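Local coordinates for protein lectin (PDB 2EIG) that probably binds L-fucosyl-containing carbohydrates as a tetrameric legume seed lectin that carries calcium and manganese ions, at residues S67-N72 against R153-L158. Coordinates in Å, arbitrary orientation, origin at the centre of the assembly. Residue numbers count along the deposited sequence, not the author numbering.
Sequences SFIVSN and RVSGSL
Arg153 stretches its side chain past Val70, NE 3.5 Å from Val70 CG2, and forks onto Asn72: NH1 and NH2 both donate to Asn72 OD1, at 2.8 and 2.9 Å. The reach comes from chi1 to chi3 all near t, with Asn72 at chi1 m and chi2 0°, which turns OD1 to the guanidinium. NH2 also forms a salt bridge with Glu214 of strand 214-226, which pairs with strand 61-72 along its other edge. Residues 67-72 are extended, with phi and psi typical of a beta strand. Opposite them the loop 153-158, without regular secondary structure, runs back in the opposite direction overall, Ser71 nearest Ser155 (CA-CA 4.3 Å) and Ile69 nearest Leu158 (4.8 Å). Val154 to Ser157 make a type II turn, closed by Ser157 N to Val154 O at 3.0 Å; Gly156 takes phi 79°, psi -1°, which suits glycine. Gly156 N donates to Val70 O (2.7 Å, 165°), an oxygen that Ser155 CA also approaches at 3.3 Å in a CA-H...O contact. Ser155, chi1 t, accepts from Asn72 N at its OG (2.8 Å, 173°). At the base of the turn a water accepts from Val70 N (3.0 Å) and lies 2.8 Å from Val154 O and 2.6 Å from Ser157 O. Beyond it Ile69 CD1 packs on Leu158 CB at 3.8 Å, just before 159-166 joins 61-72 as its antiparallel neighbour in a sheet of the legume lectin jelly-roll sandwich. Hydrogen bonds from backbone, hydroxyl, guanidinium and water thus set the turn's position, while Ile69 and Leu158 supply the largest covered areas.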
ATOM      1  N   SER A  67       7.390   5.720  24.552  1.00 18.80           N
ATOM      2  CA  SER A  67       6.541   5.246  25.626  1.00 19.64           C
ATOM      3  C   SER A  67       5.883   6.462  26.178  1.00 19.17           C
ATOM      4  O   SER A  67       6.548   7.475  26.385  1.00 18.80           O
ATOM      5  CB  SER A  67       7.371   4.640  26.776  1.00 19.76           C
ATOM      6  OG  SER A  67       7.738   3.342  26.370  1.00 26.62           O
ATOM      7  N   PHE A  68       4.606   6.334  26.486  1.00 18.44           N
ATOM      8  CA  PHE A  68       3.844   7.450  27.013  1.00 19.62           C
ATOM      9  C   PHE A  68       2.677   6.912  27.838  1.00 20.44           C
ATOM     10  O   PHE A  68       2.280   5.758  27.707  1.00 20.56           O
ATOM     11  CB  PHE A  68       3.363   8.371  25.888  1.00 18.24           C
ATOM     12  CG  PHE A  68       2.262   7.775  25.054  1.00 17.90           C
ATOM     13  CD1 PHE A  68       0.911   8.060  25.355  1.00 19.02           C
ATOM     14  CD2 PHE A  68       2.561   6.934  23.988  1.00 17.08           C
ATOM     15  CE1 PHE A  68      -0.133   7.484  24.599  1.00 21.03           C
ATOM     16  CE2 PHE A  68       1.510   6.337  23.173  1.00 13.70           C
ATOM     17  CZ  PHE A  68       0.166   6.635  23.512  1.00 19.12           C
ATOM     18  N   ILE A  69       2.150   7.746  28.712  1.00 20.71           N
ATOM     19  CA  ILE A  69       0.920   7.408  29.376  1.00 22.38           C
ATOM     20  C   ILE A  69       0.023   8.672  29.324  1.00 20.66           C
ATOM     21  O   ILE A  69       0.505   9.789  29.521  1.00 20.08           O
ATOM     22  CB  ILE A  69       1.150   6.967  30.835  1.00 21.47           C
ATOM     23  CG1 ILE A  69       1.750   5.534  30.949  1.00 26.42           C
ATOM     24  CG2 ILE A  69      -0.101   6.986  31.515  1.00 25.75           C
ATOM     25  CD1 ILE A  69       2.237   4.937  32.458  1.00 25.39           C
ATOM     26  N   VAL A  70      -1.269   8.478  29.051  1.00 20.08           N
ATOM     27  CA  VAL A  70      -2.279   9.522  29.251  1.00 18.55           C
ATOM     28  C   VAL A  70      -3.071   9.246  30.515  1.00 18.50           C
ATOM     29  O   VAL A  70      -3.408   8.090  30.811  1.00 17.66           O
ATOM     30  CB  VAL A  70      -3.207   9.742  27.995  1.00 19.32           C
ATOM     31  CG1 VAL A  70      -2.329   9.982  26.747  1.00 18.31           C
ATOM     32  CG2 VAL A  70      -4.158   8.558  27.760  1.00 17.10           C
ATOM     33  N   SER A  71      -3.321  10.303  31.283  1.00 17.85           N
ATOM     34  CA  SER A  71      -3.916  10.154  32.609  1.00 18.63           C
ATOM     35  C   SER A  71      -5.048  11.104  32.806  1.00 19.07           C
ATOM     36  O   SER A  71      -4.950  12.291  32.448  1.00 16.98           O
ATOM     37  CB  SER A  71      -2.875  10.370  33.704  1.00 19.30           C
ATOM     38  OG  SER A  71      -1.869   9.420  33.552  1.00 18.87           O
ATOM     39  N   ASN A  72      -6.113  10.572  33.400  1.00 20.82           N
ATOM     40  CA  ASN A  72      -7.278  11.389  33.804  1.00 21.29           C
ATOM     41  C   ASN A  72      -6.898  12.451  34.836  1.00 21.03           C
ATOM     42  O   ASN A  72      -5.979  12.265  35.590  1.00 20.49           O
ATOM     43  CB  ASN A  72      -8.364  10.503  34.431  1.00 22.12           C
ATOM     44  CG  ASN A  72      -9.001   9.570  33.450  1.00 24.23           C
ATOM     45  OD1 ASN A  72      -8.650   9.552  32.274  1.00 19.79           O
ATOM     46  ND2 ASN A  72      -9.951   8.746  33.945  1.00 27.17           N
ATOM     47  N   ARG A 153      -8.402   3.521  25.638  1.00 20.65           N
ATOM     48  CA  ARG A 153      -7.536   4.443  26.391  1.00 18.54           C
ATOM     49  C   ARG A 153      -7.683   4.058  27.873  1.00 19.29           C
ATOM     50  O   ARG A 153      -8.802   3.935  28.362  1.00 17.60           O
ATOM     51  CB  ARG A 153      -7.910   5.875  26.116  1.00 17.08           C
ATOM     52  CG  ARG A 153      -7.317   6.859  27.048  1.00 18.53           C
ATOM     53  CD  ARG A 153      -8.106   8.152  26.967  1.00 19.20           C
ATOM     54  NE  ARG A 153      -7.575   9.198  27.842  1.00 14.68           N
ATOM     55  CZ  ARG A 153      -7.818   9.287  29.151  1.00 16.42           C
ATOM     56  NH1 ARG A 153      -8.532   8.374  29.782  1.00 14.49           N
ATOM     57  NH2 ARG A 153      -7.322  10.285  29.848  1.00 17.06           N
ATOM     58  N   VAL A 154      -6.547   3.833  28.548  1.00 18.99           N
ATOM     59  CA  VAL A 154      -6.558   3.464  29.981  1.00 18.51           C
ATOM     60  C   VAL A 154      -5.731   4.509  30.697  1.00 17.73           C
ATOM     61  O   VAL A 154      -4.516   4.644  30.480  1.00 15.90           O
ATOM     62  CB  VAL A 154      -6.024   1.974  30.263  1.00 19.32           C
ATOM     63  CG1 VAL A 154      -5.927   1.653  31.778  1.00 18.71           C
ATOM     64  CG2 VAL A 154      -6.885   0.903  29.525  1.00 21.06           C
ATOM     65  N   SER A 155      -6.390   5.232  31.579  1.00 17.89           N
ATOM     66  CA  SER A 155      -5.718   6.246  32.384  1.00 18.34           C
ATOM     67  C   SER A 155      -4.497   5.734  33.131  1.00 18.60           C
ATOM     68  O   SER A 155      -4.580   4.781  33.910  1.00 18.83           O
ATOM     69  CB  SER A 155      -6.688   6.839  33.385  1.00 18.58           C
ATOM     70  OG  SER A 155      -6.073   7.889  34.078  1.00 15.18           O
ATOM     71  N   GLY A 156      -3.359   6.372  32.898  1.00 18.31           N
ATOM     72  CA  GLY A 156      -2.122   5.992  33.583  1.00 18.18           C
ATOM     73  C   GLY A 156      -1.446   4.778  33.030  1.00 18.49           C
ATOM     74  O   GLY A 156      -0.362   4.390  33.513  1.00 20.80           O
ATOM     75  N   SER A 157      -2.033   4.168  32.008  1.00 18.10           N
ATOM     76  CA  SER A 157      -1.492   2.913  31.466  1.00 18.50           C
ATOM     77  C   SER A 157      -0.406   3.176  30.446  1.00 18.54           C
ATOM     78  O   SER A 157      -0.556   4.027  29.588  1.00 17.03           O
ATOM     79  CB  SER A 157      -2.560   2.085  30.806  1.00 18.08           C
ATOM     80  OG  SER A 157      -2.024   0.822  30.425  1.00 21.55           O
ATOM     81  N   LEU A 158       0.686   2.424  30.538  1.00 19.27           N
ATOM     82  CA  LEU A 158       1.815   2.662  29.651  1.00 20.45           C
ATOM     83  C   LEU A 158       1.469   2.166  28.276  1.00 20.63           C
ATOM     84  O   LEU A 158       0.987   1.046  28.107  1.00 21.47           O
ATOM     85  CB  LEU A 158       3.081   1.980  30.152  1.00 21.53           C
ATOM     86  CG  LEU A 158       4.290   2.102  29.224  1.00 23.72           C
ATOM     87  CD1 LEU A 158       4.938   3.435  29.525  1.00 22.15           C
ATOM     88  CD2 LEU A 158       5.250   0.875  29.445  1.00 24.29           C
TER
HETATM   89  O   HOH W   1      -2.448   5.678  28.836  1.00 18.47           O